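Local coordinates for protein her-1 (Caenorhabditis elegans, PDB 1SZH) that dictates male development in the worm, inhibits the function of tra-2a and probably acts directly in cell signalling during sex determination, at residues D110-C115 against V121-F126; S77-D82 against R88-R93; L70-C75 against S131-G136; L55-F60 against K65-L70. The protein carries 2 engineered substitutions. All blocks are in the same frame, centred on the assembly; numbering follows the deposited sequence.

Interaction 1 of 4, residues D110-C115 against V121-F126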
loop_
_atom_site.group_PDB
_atom_site.type_symbol
_atom_site.label_atom_id
_atom_site.label_comp_id
_atom_site.label_asym_id
_atom_site.label_seq_id
_atom_site.Cartn_x
_atom_site.Cartn_y
_atom_site.Cartn_z
ATOM N N ASP A 110 -7.323 5.146 7.460
ATOM C CA ASP A 110 -7.572 5.755 8.763
ATOM C C ASP A 110 -6.235 6.186 9.376
ATOM O O ASP A 110 -6.130 7.270 9.955
ATOM C CB ASP A 110 -8.273 4.772 9.710
ATOM C CG ASP A 110 -9.719 4.511 9.319
ATOM O OD1 ASP A 110 -10.318 5.354 8.611
ATOM O OD2 ASP A 110 -10.258 3.466 9.739
ATOM N N SER A 111 -5.207 5.347 9.233
ATOM C CA SER A 111 -3.893 5.660 9.816
ATOM C C SER A 111 -3.228 6.808 9.078
ATOM O O SER A 111 -2.655 7.702 9.703
ATOM C CB SER A 111 -3.001 4.397 9.798
ATOM O OG SER A 111 -1.707 4.709 10.298
ATOM N N ILE A 112 -3.328 6.804 7.749
ATOM C CA ILE A 112 -2.746 7.875 6.954
ATOM C C ILE A 112 -3.481 9.199 7.221
ATOM O O ILE A 112 -2.859 10.247 7.343
ATOM C CB ILE A 112 -2.838 7.511 5.453
ATOM C CG1 ILE A 112 -1.944 6.308 5.165
ATOM C CG2 ILE A 112 -2.421 8.720 4.576
ATOM C CD1 ILE A 112 -2.289 5.598 3.833
ATOM N N LYS A 113 -4.808 9.165 7.295
ATOM C CA LYS A 113 -5.551 10.393 7.567
ATOM C C LYS A 113 -5.173 10.905 8.955
ATOM O O LYS A 113 -5.020 12.103 9.142
ATOM C CB LYS A 113 -7.061 10.143 7.500
ATOM C CG LYS A 113 -7.897 11.419 7.656
ATOM C CD LYS A 113 -9.360 11.140 7.381
ATOM C CE LYS A 113 -10.199 12.416 7.459
ATOM N NZ LYS A 113 -11.622 12.134 7.124
ATOM N N SER A 114 -4.992 9.999 9.915
ATOM C CA SER A 114 -4.636 10.438 11.257
ATOM C C SER A 114 -3.269 11.104 11.322
ATOM O O SER A 114 -3.143 12.136 11.965
ATOM C CB SER A 114 -4.712 9.268 12.231
ATOM O OG SER A 114 -6.076 8.927 12.436
ATOM N N CYS A 115 -2.240 10.559 10.666
ATOM C CA CYS A 115 -0.948 11.227 10.761
ATOM C C CYS A 115 -0.860 12.534 10.001
ATOM O O CYS A 115 0.030 13.332 10.249
ATOM C CB CYS A 115 0.242 10.325 10.382
ATOM S SG CYS A 115 0.365 9.539 8.811
ATOM N N VAL A 121 -4.584 19.551 3.702
ATOM C CA VAL A 121 -4.346 19.819 2.283
ATOM C C VAL A 121 -3.542 18.690 1.647
ATOM O O VAL A 121 -3.817 18.290 0.512
ATOM C CB VAL A 121 -3.582 21.149 2.081
ATOM C CG1 VAL A 121 -3.204 21.332 0.603
ATOM C CG2 VAL A 121 -4.452 22.314 2.529
ATOM N N LEU A 122 -2.540 18.181 2.364
ATOM C CA LEU A 122 -1.714 17.099 1.816
ATOM C C LEU A 122 -2.502 15.787 1.695
ATOM O O LEU A 122 -2.302 15.033 0.741
ATOM C CB LEU A 122 -0.457 16.904 2.672
ATOM C CG LEU A 122 0.524 18.091 2.797
ATOM C CD1 LEU A 122 1.760 17.640 3.570
ATOM C CD2 LEU A 122 0.928 18.626 1.424
ATOM N N TYR A 123 -3.382 15.507 2.658
ATOM C CA TYR A 123 -4.217 14.308 2.595
ATOM C C TYR A 123 -5.162 14.400 1.380
ATOM O O TYR A 123 -5.406 13.408 0.676
ATOM C CB TYR A 123 -5.054 14.128 3.868
ATOM C CG TYR A 123 -5.889 12.881 3.838
ATOM C CD1 TYR A 123 -5.282 11.633 3.949
ATOM C CD2 TYR A 123 -7.273 12.929 3.643
ATOM C CE1 TYR A 123 -6.018 10.465 3.862
ATOM C CE2 TYR A 123 -8.026 11.751 3.551
ATOM C CZ TYR A 123 -7.384 10.527 3.662
ATOM O OH TYR A 123 -8.072 9.337 3.571
ATOM N N LYS A 124 -5.699 15.592 1.128
ATOM C CA LYS A 124 -6.590 15.745 -0.023
ATOM C C LYS A 124 -5.807 15.537 -1.314
ATOM O O LYS A 124 -6.339 14.965 -2.271
ATOM C CB LYS A 124 -7.249 17.126 -0.007
ATOM C CG LYS A 124 -8.264 17.279 1.110
ATOM C CD LYS A 124 -8.957 18.642 1.070
ATOM C CE LYS A 124 -10.028 18.745 2.154
ATOM N NZ LYS A 124 -10.665 20.098 2.223
ATOM N N CYS A 125 -4.560 15.982 -1.350
ATOM C CA CYS A 125 -3.729 15.793 -2.540
ATOM C C CYS A 125 -3.434 14.293 -2.725
ATOM O O CYS A 125 -3.450 13.771 -3.834
ATOM C CB CYS A 125 -2.430 16.562 -2.390
ATOM S SG CYS A 125 -1.321 16.456 -3.776
ATOM N N PHE A 126 -3.170 13.600 -1.621
ATOM C CA PHE A 126 -2.913 12.165 -1.670
ATOM C C PHE A 126 -4.139 11.475 -2.290
ATOM O O PHE A 126 -4.014 10.604 -3.156
ATOM C CB PHE A 126 -2.669 11.657 -0.223
ATOM C CG PHE A 126 -2.679 10.138 -0.072
ATOM C CD1 PHE A 126 -1.593 9.370 -0.491
ATOM C CD2 PHE A 126 -3.773 9.497 0.502
ATOM C CE1 PHE A 126 -1.595 7.965 -0.343
ATOM C CE2 PHE A 126 -3.794 8.081 0.667
ATOM C CZ PHE A 126 -2.708 7.317 0.240
#
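Lys113 lies across one face of the Tyr123 ring, making a CH-pi contact between the two helices. Lys113 CB stands 4.1 Å from the centroid of the Tyr123 ring, 23° off the normal, toward the CE1 and CZ side. The backbone comes just as close, with Lys113 CA 3.7 Å from Tyr123 CE1. Because Lys113 has CG anti to its backbone N (chi1 -175°) and runs extended from there, CG and CD pass along the CE2 side of the same ring while the amine leads away from the partner helix.

The remaining contacts are apolar and belong to Ile112. Ile112 CG2 meets the edge of the tyrosine, 4.1 Å from Tyr123 CE1, and also sits over a face of the Phe126 ring, offset toward the rim. The other branch reaches further along, with Ile112 CD1 4.0 Å from Phe126 CZ. Putting a serine in place of Tyr123 would probably take away the ring face on which Lys113 CB and CG lie and open a gap beside Ile112 CG2.

The axes approach to 9.9 Å at 147°, so helices 105-115 and 120-134 run roughly antiparallel. Helix 85-97 packs in through Cys94 and Leu97, which touch Ile112, and Phe79 of the preceding 3-10 segment meets both Ile112 and the Phe126 ring.

Interaction 2 of 4, residues S77-D82 against R88-R93. With ACT (acetate ion), chain C.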
loop_
_atom_site.group_PDB
_atom_site.type_symbol
_atom_site.label_atom_id
_atom_site.label_comp_id
_atom_site.label_asym_id
_atom_site.label_seq_id
_atom_site.Cartn_x
_atom_site.Cartn_y
_atom_site.Cartn_z
ATOM N N SER A 77 4.365 10.175 -1.416
ATOM C CA SER A 77 5.429 11.162 -1.431
ATOM C C SER A 77 4.943 12.555 -1.108
ATOM O O SER A 77 5.721 13.394 -0.646
ATOM C CB SER A 77 6.122 11.169 -2.797
ATOM O OG SER A 77 6.769 9.926 -2.996
ATOM N N VAL A 78 3.655 12.804 -1.317
ATOM C CA VAL A 78 3.154 14.151 -1.057
ATOM C C VAL A 78 3.249 14.589 0.395
ATOM O O VAL A 78 3.348 15.773 0.684
ATOM C CB VAL A 78 1.693 14.337 -1.520
ATOM C CG1 VAL A 78 0.710 13.685 -0.561
ATOM C CG2 VAL A 78 1.399 15.818 -1.656
ATOM N N PHE A 79 3.239 13.642 1.326
ATOM C CA PHE A 79 3.278 14.014 2.730
ATOM C C PHE A 79 4.591 14.612 3.177
ATOM O O PHE A 79 4.629 15.343 4.167
ATOM C CB PHE A 79 2.908 12.813 3.579
ATOM C CG PHE A 79 1.493 12.387 3.401
ATOM C CD1 PHE A 79 1.195 11.173 2.766
ATOM C CD2 PHE A 79 0.449 13.223 3.800
ATOM C CE1 PHE A 79 -0.129 10.805 2.542
ATOM C CE2 PHE A 79 -0.877 12.865 3.583
ATOM C CZ PHE A 79 -1.169 11.652 2.946
ATOM N N GLY A 80 5.648 14.333 2.416
ATOM C CA GLY A 80 6.956 14.861 2.748
ATOM C C GLY A 80 7.103 16.307 2.316
ATOM O O GLY A 80 8.128 16.929 2.587
ATOM N N ASN A 81 6.089 16.853 1.645
ATOM C CA ASN A 81 6.177 18.243 1.199
ATOM C C ASN A 81 6.084 19.126 2.427
ATOM O O ASN A 81 6.442 20.302 2.400
ATOM C CB ASN A 81 5.083 18.554 0.174
ATOM C CG ASN A 81 5.394 17.968 -1.202
ATOM O OD1 ASN A 81 6.443 18.254 -1.790
ATOM N ND2 ASN A 81 4.487 17.147 -1.719
ATOM N N ASP A 82 5.591 18.537 3.508
ATOM C CA ASP A 82 5.519 19.228 4.780
ATOM C C ASP A 82 6.963 19.035 5.234
ATOM O O ASP A 82 7.293 18.028 5.865
ATOM C CB ASP A 82 4.573 18.492 5.730
ATOM C CG ASP A 82 4.456 19.168 7.071
ATOM O OD1 ASP A 82 5.503 19.468 7.679
ATOM O OD2 ASP A 82 3.318 19.397 7.523
ATOM N N ARG A 88 7.855 13.691 6.931
ATOM C CA ARG A 88 8.626 12.542 6.456
ATOM C C ARG A 88 8.161 11.278 7.180
ATOM O O ARG A 88 8.090 10.207 6.583
ATOM C CB ARG A 88 10.112 12.774 6.710
ATOM C CG ARG A 88 11.017 11.637 6.276
ATOM C CD ARG A 88 12.468 12.127 6.212
ATOM N NE ARG A 88 13.412 11.067 5.859
ATOM C CZ ARG A 88 13.762 10.074 6.672
ATOM N NH1 ARG A 88 13.249 10.002 7.892
ATOM N NH2 ARG A 88 14.622 9.151 6.264
ATOM N N ARG A 89 7.818 11.410 8.459
ATOM C CA ARG A 89 7.344 10.250 9.196
ATOM C C ARG A 89 6.016 9.744 8.627
ATOM O O ARG A 89 5.821 8.542 8.487
ATOM C CB ARG A 89 7.156 10.583 10.685
ATOM C CG ARG A 89 6.812 9.386 11.516
ATOM C CD ARG A 89 6.684 9.771 12.966
ATOM N NE ARG A 89 6.506 8.591 13.807
ATOM C CZ ARG A 89 6.164 8.672 15.094
ATOM N NH1 ARG A 89 5.970 9.859 15.656
ATOM N NH2 ARG A 89 6.006 7.576 15.807
ATOM N N CYS A 90 5.103 10.660 8.315
ATOM C CA CYS A 90 3.820 10.233 7.762
ATOM C C CYS A 90 4.044 9.673 6.354
ATOM O O CYS A 90 3.394 8.702 5.959
ATOM C CB CYS A 90 2.848 11.431 7.738
ATOM S SG CYS A 90 1.114 11.122 7.326
ATOM N N GLU A 91 4.973 10.267 5.601
ATOM C CA GLU A 91 5.253 9.774 4.246
ATOM C C GLU A 91 5.733 8.319 4.311
ATOM O O GLU A 91 5.240 7.446 3.568
ATOM C CB GLU A 91 6.325 10.635 3.564
ATOM C CG GLU A 91 6.859 10.038 2.264
ATOM C CD GLU A 91 7.864 10.932 1.581
ATOM O OE1 GLU A 91 8.195 11.990 2.152
ATOM O OE2 GLU A 91 8.317 10.574 0.474
ATOM N N ASN A 92 6.671 8.050 5.219
ATOM C CA ASN A 92 7.206 6.693 5.361
ATOM C C ASN A 92 6.168 5.702 5.880
ATOM O O ASN A 92 6.136 4.559 5.420
ATOM C CB ASN A 92 8.449 6.703 6.254
ATOM C CG ASN A 92 9.632 7.386 5.578
ATOM O OD1 ASN A 92 9.749 7.370 4.348
ATOM N ND2 ASN A 92 10.520 7.971 6.374
ATOM N N ARG A 93 5.324 6.143 6.812
ATOM C CA ARG A 93 4.263 5.311 7.365
ATOM C C ARG A 93 3.327 4.968 6.199
ATOM O O ARG A 93 2.925 3.822 6.030
ATOM C CB ARG A 93 3.520 6.097 8.456
ATOM C CG ARG A 93 2.076 5.660 8.778
ATOM C CD ARG A 93 1.977 4.532 9.785
ATOM N NE ARG A 93 2.667 4.758 11.058
ATOM C CZ ARG A 93 2.114 5.238 12.179
ATOM N NH1 ARG A 93 0.836 5.585 12.230
ATOM N NH2 ARG A 93 2.843 5.295 13.291
HETATM C C ACT C . 6.031 4.956 12.542
HETATM O O ACT C . 5.484 4.301 11.539
HETATM O OXT ACT C . 6.871 5.920 12.447
HETATM C CH3 ACT C . 5.697 4.638 13.959
#
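The Phe79 ring has the sulfur of Cys90 over one face and Val78 CG1 over the centre of the other. Cys90 SG stands 4.3 Å from the centroid of the Phe79 ring and 21° off its normal, a Cys sulfur-aromatic contact. Two other flat groups, the guanidiniums of Arg89 and Arg93, are engaged at their edges by an acetate, probably from the crystallisation liquor. Arg89 NE gives a nearly straight 3.0 Å hydrogen bond to acetate OXT, and Arg93 NE one of 2.9 Å to acetate O, so the ion bridges successive turns of the helix.

Glu91 makes the second half of the contact. With CG anti to the backbone N (chi1 169°) and an extended chain, it carries its carboxylate across to the 3-10 backbone. There Glu91 OE1 lies 3.2 Å from Gly80 CA, and Glu91 OE2 lies 3.5 Å from Ser77 CA. A CB at Gly80 would run into OE1, so the lack of a side chain makes this approach possible. OE2 is paired with Lys95 in a salt bridge one turn further on. Replacing Glu91 with an alanine would probably leave Lys95 without its mate and open a gap over Gly80 and Ser77.

Cys90 is also joined by a disulfide to Cys115 of helix 105-115. Phe79 reaches Leu122 and Phe126 of helix 120-134, placing the 3-10 segment between that helix and helix 85-97.

Interaction 3 of 4, residues L70-C75 against S131-G136. With ACT (acetate ion), chain D.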
loop_
_atom_site.group_PDB
_atom_site.type_symbol
_atom_site.label_atom_id
_atom_site.label_comp_id
_atom_site.label_asym_id
_atom_site.label_seq_id
_atom_site.Cartn_x
_atom_site.Cartn_y
_atom_site.Cartn_z
ATOM N N LEU A 70 -1.463 -1.327 -5.956
ATOM C CA LEU A 70 -0.087 -1.096 -5.543
ATOM C C LEU A 70 0.502 0.234 -6.025
ATOM O O LEU A 70 1.280 0.872 -5.298
ATOM C CB LEU A 70 0.809 -2.254 -6.012
ATOM C CG LEU A 70 2.283 -2.176 -5.592
ATOM C CD1 LEU A 70 2.429 -2.166 -4.067
ATOM C CD2 LEU A 70 3.007 -3.390 -6.200
ATOM N N ASP A 71 0.116 0.669 -7.225
ATOM C CA ASP A 71 0.624 1.910 -7.784
ATOM C C ASP A 71 0.276 3.137 -6.967
ATOM O O ASP A 71 0.968 4.145 -7.057
ATOM C CB ASP A 71 0.120 2.133 -9.219
ATOM C CG ASP A 71 0.578 1.057 -10.176
ATOM O OD1 ASP A 71 1.745 0.621 -10.073
ATOM O OD2 ASP A 71 -0.234 0.659 -11.041
ATOM N N ASP A 72 -0.788 3.073 -6.176
ATOM C CA ASP A 72 -1.161 4.224 -5.364
ATOM C C ASP A 72 -0.121 4.548 -4.282
ATOM O O ASP A 72 -0.133 5.645 -3.711
ATOM C CB ASP A 72 -2.524 3.999 -4.685
ATOM C CG ASP A 72 -3.694 4.026 -5.665
ATOM O OD1 ASP A 72 -3.467 4.140 -6.888
ATOM O OD2 ASP A 72 -4.849 3.908 -5.193
ATOM N N SER A 73 0.802 3.630 -4.009
ATOM C CA SER A 73 1.786 3.922 -2.977
ATOM C C SER A 73 2.680 5.099 -3.368
ATOM O O SER A 73 3.239 5.769 -2.497
ATOM C CB SER A 73 2.636 2.684 -2.664
ATOM O OG SER A 73 3.374 2.262 -3.804
ATOM N N VAL A 74 2.795 5.378 -4.663
ATOM C CA VAL A 74 3.638 6.500 -5.094
ATOM C C VAL A 74 3.052 7.842 -4.630
ATOM O O VAL A 74 3.769 8.831 -4.484
ATOM C CB VAL A 74 3.814 6.508 -6.631
ATOM C CG1 VAL A 74 4.332 5.151 -7.125
ATOM C CG2 VAL A 74 2.518 6.852 -7.292
ATOM N N CYS A 75 1.757 7.865 -4.358
ATOM C CA CYS A 75 1.088 9.092 -3.913
ATOM C C CYS A 75 1.546 9.535 -2.526
ATOM O O CYS A 75 1.415 10.698 -2.127
ATOM C CB CYS A 75 -0.421 8.873 -3.907
ATOM S SG CYS A 75 -1.119 8.446 -5.514
ATOM N N SER A 131 -7.107 9.208 -7.187
ATOM C CA SER A 131 -8.187 9.348 -8.171
ATOM C C SER A 131 -7.620 9.489 -9.579
ATOM O O SER A 131 -8.109 8.846 -10.510
ATOM C CB SER A 131 -9.055 10.567 -7.843
ATOM O OG SER A 131 -9.831 10.318 -6.683
ATOM N N LEU A 132 -6.589 10.316 -9.750
ATOM C CA LEU A 132 -5.980 10.480 -11.077
ATOM C C LEU A 132 -5.387 9.148 -11.590
ATOM O O LEU A 132 -5.499 8.831 -12.781
ATOM C CB LEU A 132 -4.889 11.554 -11.043
ATOM C CG LEU A 132 -5.371 13.013 -11.037
ATOM C CD1 LEU A 132 -4.150 13.911 -11.055
ATOM C CD2 LEU A 132 -6.259 13.288 -12.249
ATOM N N ARG A 133 -4.755 8.376 -10.702
ATOM C CA ARG A 133 -4.193 7.067 -11.088
ATOM C C ARG A 133 -5.359 6.177 -11.583
ATOM O O ARG A 133 -5.281 5.534 -12.635
ATOM C CB ARG A 133 -3.498 6.433 -9.863
ATOM C CG ARG A 133 -2.510 5.257 -10.132
ATOM C CD ARG A 133 -3.204 3.931 -10.470
ATOM N NE ARG A 133 -4.263 3.587 -9.523
ATOM C CZ ARG A 133 -5.284 2.793 -9.815
ATOM N NH1 ARG A 133 -5.374 2.253 -11.034
ATOM N NH2 ARG A 133 -6.235 2.576 -8.928
ATOM N N LYS A 134 -6.440 6.155 -10.815
ATOM C CA LYS A 134 -7.636 5.379 -11.159
ATOM C C LYS A 134 -8.202 5.846 -12.513
ATOM O O LYS A 134 -8.730 5.037 -13.290
ATOM C CB LYS A 134 -8.678 5.571 -10.052
ATOM C CG LYS A 134 -10.063 5.004 -10.328
ATOM C CD LYS A 134 -10.102 3.524 -10.097
ATOM C CE LYS A 134 -11.531 3.007 -10.110
ATOM N NZ LYS A 134 -11.582 1.558 -9.779
ATOM N N ASP A 135 -8.067 7.138 -12.799
ATOM C CA ASP A 135 -8.567 7.713 -14.062
ATOM C C ASP A 135 -7.674 7.491 -15.286
ATOM O O ASP A 135 -7.967 7.989 -16.370
ATOM C CB ASP A 135 -8.838 9.209 -13.887
ATOM C CG ASP A 135 -10.052 9.486 -12.999
ATOM O OD1 ASP A 135 -10.843 8.552 -12.736
ATOM O OD2 ASP A 135 -10.217 10.640 -12.582
ATOM N N GLY A 136 -6.579 6.757 -15.122
ATOM C CA GLY A 136 -5.740 6.476 -16.273
ATOM C C GLY A 136 -4.483 7.300 -16.456
ATOM O O GLY A 136 -3.770 7.129 -17.462
HETATM C C ACT D . -8.067 -0.125 -10.177
HETATM O O ACT D . -8.005 -0.497 -11.426
HETATM O OXT ACT D . -8.772 0.836 -9.706
HETATM C CH3 ACT D . -7.274 -0.825 -9.125
HETATM O O HOH W 1 -6.624 4.724 -7.064
#
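Arg133 reaches Asp72 with almost its whole length. Arg133 CB lies 3.8 Å from Asp72 OD1, and CG comes a little nearer that oxygen while also passing Asp71 CB. The bend at chi2 (-75°) lays Arg133 CD against Asp71 CB, 4.0 Å away, and a second at chi3 (-49°) turns Arg133 NE to Asp72 OD1 in a salt-bridging hydrogen bond of 2.8 Å. This bond falls on the syn lone pair of OD1, tilted somewhat out of the guanidinium plane.

Arg133 CZ still lies near Asp72 OD1, Lys134 CB covers one face of the guanidinium, and NH1 faces an acetate, probably from the crystallisation liquor. At the tip, Arg133 NH2 donates to water 1 at 2.9 Å, and the water in turn donates to Asp72 OD2 at 2.7 Å. Arg133 NH2 also gives a nearly straight 3.2 Å hydrogen bond to acetate OXT, and Lys134 NZ donates to the same oxygen.

Arg130 NE forms a salt bridge with Asp72 OD2, so a buried aspartate on a 3-10 segment is gripped by two arginines from the last turns of helix 120-134. Close by, the Cys75-Cys129 disulfide joins the same two elements covalently, and just beyond Arg133 the helix ends in a Schellman motif at Gly136.

Interaction 4 of 4, residues L55-F60 against K65-L70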
loop_
_atom_site.group_PDB
_atom_site.type_symbol
_atom_site.label_atom_id
_atom_site.label_comp_id
_atom_site.label_asym_id
_atom_site.label_seq_id
_atom_site.Cartn_x
_atom_site.Cartn_y
_atom_site.Cartn_z
ATOM N N LEU A 55 -1.570 -11.790 -3.497
ATOM C CA LEU A 55 -2.049 -11.891 -2.127
ATOM C C LEU A 55 -3.335 -11.097 -1.899
ATOM O O LEU A 55 -4.273 -11.584 -1.274
ATOM C CB LEU A 55 -0.960 -11.452 -1.122
ATOM C CG LEU A 55 0.269 -12.368 -1.091
ATOM C CD1 LEU A 55 1.294 -11.726 -0.135
ATOM C CD2 LEU A 55 -0.082 -13.762 -0.600
ATOM N N GLN A 56 -3.387 -9.869 -2.398
ATOM C CA GLN A 56 -4.596 -9.070 -2.228
ATOM C C GLN A 56 -5.823 -9.754 -2.847
ATOM O O GLN A 56 -6.908 -9.765 -2.262
ATOM C CB GLN A 56 -4.408 -7.702 -2.871
ATOM C CG GLN A 56 -3.484 -6.789 -2.084
ATOM C CD GLN A 56 -4.187 -5.500 -1.682
ATOM O OE1 GLN A 56 -4.732 -4.785 -2.522
ATOM N NE2 GLN A 56 -4.163 -5.188 -0.394
ATOM N N ASN A 57 -5.616 -10.333 -4.026
ATOM C CA ASN A 57 -6.698 -11.004 -4.734
ATOM C C ASN A 57 -7.213 -12.216 -3.959
ATOM O O ASN A 57 -8.413 -12.496 -3.992
ATOM C CB ASN A 57 -6.242 -11.396 -6.152
ATOM C CG ASN A 57 -6.226 -10.211 -7.118
ATOM O OD1 ASN A 57 -5.873 -10.359 -8.300
ATOM N ND2 ASN A 57 -6.595 -9.031 -6.624
ATOM N N VAL A 58 -6.339 -12.938 -3.252
ATOM C CA VAL A 58 -6.824 -14.090 -2.481
ATOM C C VAL A 58 -7.420 -13.645 -1.141
ATOM O O VAL A 58 -8.536 -14.017 -0.794
ATOM C CB VAL A 58 -5.703 -15.124 -2.218
ATOM C CG1 VAL A 58 -6.247 -16.277 -1.357
ATOM C CG2 VAL A 58 -5.148 -15.643 -3.512
ATOM N N LEU A 59 -6.704 -12.811 -0.391
ATOM C CA LEU A 59 -7.186 -12.363 0.919
ATOM C C LEU A 59 -8.500 -11.613 0.872
ATOM O O LEU A 59 -9.341 -11.773 1.749
ATOM C CB LEU A 59 -6.151 -11.434 1.580
ATOM C CG LEU A 59 -4.798 -12.076 1.921
ATOM C CD1 LEU A 59 -3.858 -10.980 2.445
ATOM C CD2 LEU A 59 -4.966 -13.152 2.972
ATOM N N PHE A 60 -8.679 -10.806 -0.163
ATOM C CA PHE A 60 -9.866 -9.975 -0.263
ATOM C C PHE A 60 -10.777 -10.381 -1.426
ATOM O O PHE A 60 -11.457 -9.549 -2.006
ATOM C CB PHE A 60 -9.424 -8.516 -0.388
ATOM C CG PHE A 60 -8.626 -8.032 0.811
ATOM C CD1 PHE A 60 -7.331 -7.548 0.661
ATOM C CD2 PHE A 60 -9.158 -8.115 2.101
ATOM C CE1 PHE A 60 -6.569 -7.172 1.783
ATOM C CE2 PHE A 60 -8.404 -7.736 3.229
ATOM C CZ PHE A 60 -7.113 -7.261 3.067
ATOM N N LYS A 65 -13.519 -4.323 -2.348
ATOM C CA LYS A 65 -13.357 -2.919 -1.992
ATOM C C LYS A 65 -12.273 -2.724 -0.931
ATOM O O LYS A 65 -11.902 -1.597 -0.619
ATOM C CB LYS A 65 -14.674 -2.348 -1.471
ATOM C CG LYS A 65 -15.792 -2.328 -2.508
ATOM C CD LYS A 65 -15.477 -1.368 -3.636
ATOM C CE LYS A 65 -16.690 -1.142 -4.527
ATOM N NZ LYS A 65 -16.430 -0.052 -5.509
ATOM N N LYS A 66 -11.792 -3.809 -0.347
ATOM C CA LYS A 66 -10.738 -3.672 0.669
ATOM C C LYS A 66 -9.352 -3.568 0.033
ATOM O O LYS A 66 -8.375 -3.251 0.715
ATOM C CB LYS A 66 -10.740 -4.862 1.623
ATOM C CG LYS A 66 -11.970 -4.951 2.491
ATOM C CD LYS A 66 -11.779 -6.003 3.563
ATOM C CE LYS A 66 -12.928 -6.021 4.573
ATOM N NZ LYS A 66 -12.804 -7.157 5.549
ATOM N N LYS A 67 -9.265 -3.846 -1.261
ATOM C CA LYS A 67 -7.997 -3.799 -1.974
ATOM C C LYS A 67 -7.597 -2.383 -2.369
ATOM O O LYS A 67 -8.460 -1.513 -2.567
ATOM C CB LYS A 67 -8.072 -4.647 -3.258
ATOM C CG LYS A 67 -8.372 -6.111 -3.017
ATOM C CD LYS A 67 -8.145 -6.982 -4.249
ATOM C CE LYS A 67 -9.194 -6.777 -5.304
ATOM N NZ LYS A 67 -9.112 -7.859 -6.352
ATOM N N ILE A 68 -6.288 -2.161 -2.493
ATOM C CA ILE A 68 -5.764 -0.876 -2.964
ATOM C C ILE A 68 -4.696 -1.184 -3.992
ATOM O O ILE A 68 -3.806 -2.011 -3.751
ATOM C CB ILE A 68 -5.154 -0.025 -1.842
ATOM C CG1 ILE A 68 -6.283 0.490 -0.938
ATOM C CG2 ILE A 68 -4.394 1.184 -2.456
ATOM C CD1 ILE A 68 -5.786 1.208 0.290
ATOM N N ASN A 69 -4.776 -0.525 -5.146
ATOM C CA ASN A 69 -3.822 -0.746 -6.206
ATOM C C ASN A 69 -2.401 -0.416 -5.722
ATOM O O ASN A 69 -2.165 0.646 -5.128
ATOM C CB ASN A 69 -4.179 0.133 -7.412
ATOM C CG ASN A 69 -3.468 -0.300 -8.686
ATOM O OD1 ASN A 69 -4.105 -0.779 -9.645
ATOM N ND2 ASN A 69 -2.163 -0.138 -8.717
ATOM N N LEU A 70 -1.463 -1.327 -5.956
ATOM C CA LEU A 70 -0.087 -1.096 -5.543
ATOM C C LEU A 70 0.502 0.234 -6.025
ATOM O O LEU A 70 1.280 0.872 -5.298
ATOM C CB LEU A 70 0.809 -2.254 -6.012
ATOM C CG LEU A 70 2.283 -2.176 -5.592
ATOM C CD1 LEU A 70 2.429 -2.166 -4.067
ATOM C CD2 LEU A 70 3.007 -3.390 -6.200
HETATM O O HOH W 2 -5.599 -2.869 0.748
#
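Gln56 meets the returning chain with a hydrogen bond: Ile68 N donates to Gln56 OE1 at 3.1 Å, in the carbonyl plane and on a lone pair. Gln56 OE1 also rests 3.4 Å from Lys67 CB. Around Phe60 the contacts come from lysine carbons. Lys66 CB stands over one face of the ring, 4.0 Å from the Phe60 centroid and 25° off the normal, and Lys66 CD continues past Phe60 CD2 and CE2. Lys67 CG packs 3.7 Å from Phe60 CB, the two side chains running alongside with opposite headings.

Several neighbours hold these groups in place. The far face of the Phe60 ring is covered by Leu59 CB, sandwiching the ring between its sequence neighbour and Lys66. Lys66, with CG beside its backbone N (chi1 -67°) and the rest of the chain straight, carries its amine past the ring to a salt bridge with Glu63. Water 2 accepts from Gln56 NE2 at 3.0 Å and donates to Lys66 O at 2.8 Å. NE2 is also hydrogen-bonded to Pro101 O, and with OE1 engaged the buried amide is fixed in its rotation. Further out, Tyr52 OH is hydrogen-bonded to Ile68 O.

Here a helix ends and the chain doubles back: Phe60 is the first residue to leave helix 47-59, and a short 3-10 turn followed by extended residues folds against the helix's last turn.

In the fold
Along the chain, interaction 4 comes first; interaction 3 starts at the Leu70 they share and closes a long loop that encloses interaction 2 and then interaction 1. Arg133 also touches Asn69 between interactions 3 and 4. Interactions 1 and 2, with centres 10 Å apart, are cross-linked by the Cys90-Cys115 disulfide between helices 85-97 and 105-115. Interactions 1 and 3 both use helix 120-134, their centres about 15 Å apart, with Phe126 touching Cys75. Interaction 4 lies across the chain's centre from interaction 2, about 23 Å away between centres. The segment 65-70 leads from helix 47-59 into the 3-10 residues of interactions 3 and 2, which pack against the later helices of this disulfide-rich secreted protein.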